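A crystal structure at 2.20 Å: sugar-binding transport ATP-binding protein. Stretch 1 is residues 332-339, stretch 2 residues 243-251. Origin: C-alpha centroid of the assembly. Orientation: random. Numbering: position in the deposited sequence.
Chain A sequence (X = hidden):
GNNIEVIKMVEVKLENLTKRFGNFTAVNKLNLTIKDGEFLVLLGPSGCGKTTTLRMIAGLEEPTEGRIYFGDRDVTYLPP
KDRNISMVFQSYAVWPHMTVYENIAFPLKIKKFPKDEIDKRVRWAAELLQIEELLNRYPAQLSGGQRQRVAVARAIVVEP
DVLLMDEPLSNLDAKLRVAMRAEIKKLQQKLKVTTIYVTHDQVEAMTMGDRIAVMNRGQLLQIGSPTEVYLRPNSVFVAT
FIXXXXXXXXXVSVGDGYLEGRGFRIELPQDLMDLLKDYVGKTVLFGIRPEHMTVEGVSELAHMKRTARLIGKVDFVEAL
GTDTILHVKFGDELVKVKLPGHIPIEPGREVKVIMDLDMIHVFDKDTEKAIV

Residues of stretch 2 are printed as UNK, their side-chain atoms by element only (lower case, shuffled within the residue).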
# COMPACT_ATOMS: atom_id res chain seq x y z
N ASP A 332 -10.77 -26.72 5.44
CA ASP A 332 -11.75 -25.77 6.00
C ASP A 332 -11.14 -24.38 6.15
O ASP A 332 -11.85 -23.42 6.48
CB ASP A 332 -12.23 -26.24 7.38
CG ASP A 332 -13.04 -27.51 7.33
OD1 ASP A 332 -14.02 -27.56 6.55
OD2 ASP A 332 -12.71 -28.46 8.07
N GLU A 333 -9.84 -24.27 5.90
CA GLU A 333 -9.14 -23.01 6.04
C GLU A 333 -9.04 -22.17 4.78
O GLU A 333 -9.28 -22.64 3.67
CB GLU A 333 -7.74 -23.27 6.59
CG GLU A 333 -7.38 -22.40 7.77
CD GLU A 333 -8.31 -22.59 8.94
OE1 GLU A 333 -8.47 -23.75 9.39
OE2 GLU A 333 -8.88 -21.59 9.42
N LEU A 334 -8.67 -20.90 4.96
CA LEU A 334 -8.52 -19.97 3.85
C LEU A 334 -7.17 -19.26 3.95
O LEU A 334 -6.89 -18.58 4.93
CB LEU A 334 -9.65 -18.94 3.89
CG LEU A 334 -9.87 -18.05 2.66
CD1 LEU A 334 -10.11 -18.91 1.43
CD2 LEU A 334 -11.07 -17.15 2.92
N VAL A 335 -6.33 -19.43 2.93
CA VAL A 335 -5.01 -18.81 2.94
C VAL A 335 -4.80 -18.00 1.66
O VAL A 335 -5.52 -18.19 0.68
CB VAL A 335 -3.86 -19.85 3.03
CG1 VAL A 335 -4.05 -20.73 4.26
CG2 VAL A 335 -3.82 -20.69 1.77
N LYS A 336 -3.83 -17.09 1.69
CA LYS A 336 -3.53 -16.27 0.52
C LYS A 336 -2.23 -16.71 -0.11
O LYS A 336 -1.27 -17.00 0.59
CB LYS A 336 -3.40 -14.80 0.89
CG LYS A 336 -4.67 -14.16 1.41
CD LYS A 336 -4.39 -12.73 1.82
CE LYS A 336 -5.60 -12.05 2.39
NZ LYS A 336 -5.29 -10.64 2.72
N VAL A 337 -2.21 -16.74 -1.43
CA VAL A 337 -1.03 -17.12 -2.19
C VAL A 337 -0.70 -15.94 -3.12
O VAL A 337 -1.56 -15.48 -3.89
CB VAL A 337 -1.27 -18.39 -3.02
CG1 VAL A 337 -0.08 -18.65 -3.93
CG2 VAL A 337 -1.49 -19.58 -2.09
N LYS A 338 0.53 -15.46 -3.05
CA LYS A 338 0.92 -14.33 -3.88
C LYS A 338 1.74 -14.75 -5.09
O LYS A 338 2.83 -15.29 -4.94
CB LYS A 338 1.69 -13.32 -3.05
CG LYS A 338 2.15 -12.11 -3.83
CD LYS A 338 2.89 -11.14 -2.93
CE LYS A 338 3.44 -9.96 -3.71
NZ LYS A 338 4.07 -8.96 -2.82
N LEU A 339 1.21 -14.49 -6.28
CA LEU A 339 1.91 -14.82 -7.52
C LEU A 339 2.32 -13.56 -8.26
O LEU A 339 1.55 -12.61 -8.36
CB LEU A 339 1.00 -15.63 -8.43
CG LEU A 339 0.38 -16.91 -7.86
CD1 LEU A 339 -0.64 -17.45 -8.85
CD2 LEU A 339 1.49 -17.94 -7.58
N UNK A 243 5.27 -7.40 6.15
CA UNK A 243 5.01 -8.20 4.96
C UNK A 243 3.52 -8.30 4.75
O UNK A 243 2.80 -8.91 5.55
N UNK A 244 3.04 -7.71 3.66
CA UNK A 244 1.62 -7.70 3.31
C UNK A 244 1.44 -8.09 1.84
O UNK A 244 2.19 -7.62 0.98
c UNK A 244 1.02 -6.29 3.58
N UNK A 245 0.48 -8.99 1.54
CA UNK A 245 -0.45 -9.68 2.45
C UNK A 245 0.32 -10.37 3.57
O UNK A 245 1.43 -10.85 3.37
c UNK A 245 -1.12 -10.71 1.56
c UNK A 245 0.35 -9.52 0.17
c UNK A 245 -0.97 -10.19 0.19
N UNK A 246 -0.31 -10.46 4.73
CA UNK A 246 0.25 -11.08 5.92
C UNK A 246 0.56 -12.57 5.84
O UNK A 246 0.00 -13.30 5.03
c UNK A 246 -0.71 -10.85 7.08
c UNK A 246 -1.79 -9.21 8.66
c UNK A 246 -0.76 -9.42 7.55
o UNK A 246 -2.14 -10.20 9.35
o UNK A 246 -2.24 -8.05 8.83
N UNK A 247 1.43 -13.03 6.73
CA UNK A 247 1.78 -14.45 6.79
C UNK A 247 0.54 -15.24 7.19
O UNK A 247 -0.20 -14.83 8.08
c UNK A 247 3.08 -16.16 8.20
c UNK A 247 5.80 -15.75 8.72
s UNK A 247 4.32 -16.42 9.52
c UNK A 247 2.85 -14.68 7.85
N UNK A 248 0.31 -16.37 6.53
CA UNK A 248 -0.84 -17.22 6.86
C UNK A 248 -0.57 -17.91 8.20
O UNK A 248 0.46 -18.54 8.38
n UNK A 248 -2.55 -17.10 4.31
o UNK A 248 -0.54 -17.70 3.51
c UNK A 248 -1.37 -17.67 4.43
c UNK A 248 -1.06 -18.28 5.78
N UNK A 249 -1.50 -17.78 9.14
CA UNK A 249 -1.36 -18.41 10.45
C UNK A 249 -2.46 -19.47 10.62
O UNK A 249 -3.64 -19.14 10.71
c UNK A 249 -0.36 -16.32 11.47
c UNK A 249 -1.33 -18.07 12.94
c UNK A 249 1.04 -16.89 11.59
c UNK A 249 -1.46 -17.38 11.60
N UNK A 250 -2.06 -20.74 10.64
CA UNK A 250 -3.02 -21.82 10.77
C UNK A 250 -2.80 -22.68 12.01
O UNK A 250 -1.69 -23.12 12.29
c UNK A 250 -3.28 -22.06 8.19
c UNK A 250 -2.98 -22.72 9.53
c UNK A 250 -3.38 -23.12 7.11
c UNK A 250 -4.57 -21.27 8.29
N UNK A 251 -3.88 -22.93 12.73
CA UNK A 251 -3.83 -23.75 13.94
C UNK A 251 -3.71 -25.22 13.56
O UNK A 251 -4.54 -25.73 12.82
c UNK A 251 -5.10 -23.51 14.75
c UNK A 251 -5.09 -24.07 16.15
c UNK A 251 -6.31 -23.62 16.94
o UNK A 251 -7.08 -22.78 16.42
o UNK A 251 -6.48 -24.10 18.08
O HOH W 1 -3.31 -9.68 4.79

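Position 243 has backbone atoms alone. Its phi/psi of 98/114 would jam a CB against the carbonyl O of the residue before, which calls for glycine. This is Gly243, and it touches nothing on stretch 1.

Position 244 carries one carbon. Its CA-to-CB bond points away from stretch 1. A lone CB means Ala244. Its backbone O lies 4.4 Å from Lys338 NZ.

Position 245 has three carbons that close a ring onto the backbone N, and the peptide bond before it is cis. The ring lies against two lysine chains of stretch 1. This is Pro245. Its CB is 3.9 Å from Lys336 CD, and its CD is 4.3 Å from Lys338 CD.

Position 246 has three carbons in a row, the third carrying two oxygens. The CA-to-CB bond runs sideways, and the side chain makes no contact with stretch 1. A carboxylate on a chain of this length gives Glu246. Its backbone N gives a hydrogen bond to water 1 (N to water O, 3.1 Å), which also accepts one from Lys336 NZ (NZ to water O, 3.0 Å).

Position 247 has an unbranched chain of two carbons, a sulfur and a last carbon. That is a thioether, so Met247. It points away from stretch 1.

Position 248 has two carbons, the second carrying one oxygen and one nitrogen. The CA-to-CB bond points toward stretch 1, and the short amide reaches the backbone there. It is Asn248. As modelled, ND2 lies 2.9 Å from Lys336 N and OD1 lies 3.1 Å from Lys336 O. The amide is probably turned over, so the roles of these two atoms stay open.

Position 249 has four carbons, forked at the first, with one arm two carbons long. This is Ile249. It points away from stretch 1.

Position 250 has four carbons, forked at the second. It points toward stretch 1 and packs on two side chains there. This is Leu250. CD2 is 3.1 Å from Glu333 CG, and CD1 is 3.8 Å from Val335 CG1.

Position 251 has three carbons, the third carrying two oxygens. The CA-to-CB bond runs sideways and the side chain makes no contact with stretch 1. It is Glu251. Its carboxylate is hydrogen-bonded elsewhere in the structure.

The two strands run roughly antiparallel, at 155°. Along strand 248-251, Asn248 and Leu250 face stretch 1, while Ile249 points away. Leu250 supplies apolar packing, Asn248 meets the backbone of Lys336, and Pro245 rests on the extended lysine chains. Together the stretches bury 383 Å².

Stretch 2 243-251: GAPEMNILE
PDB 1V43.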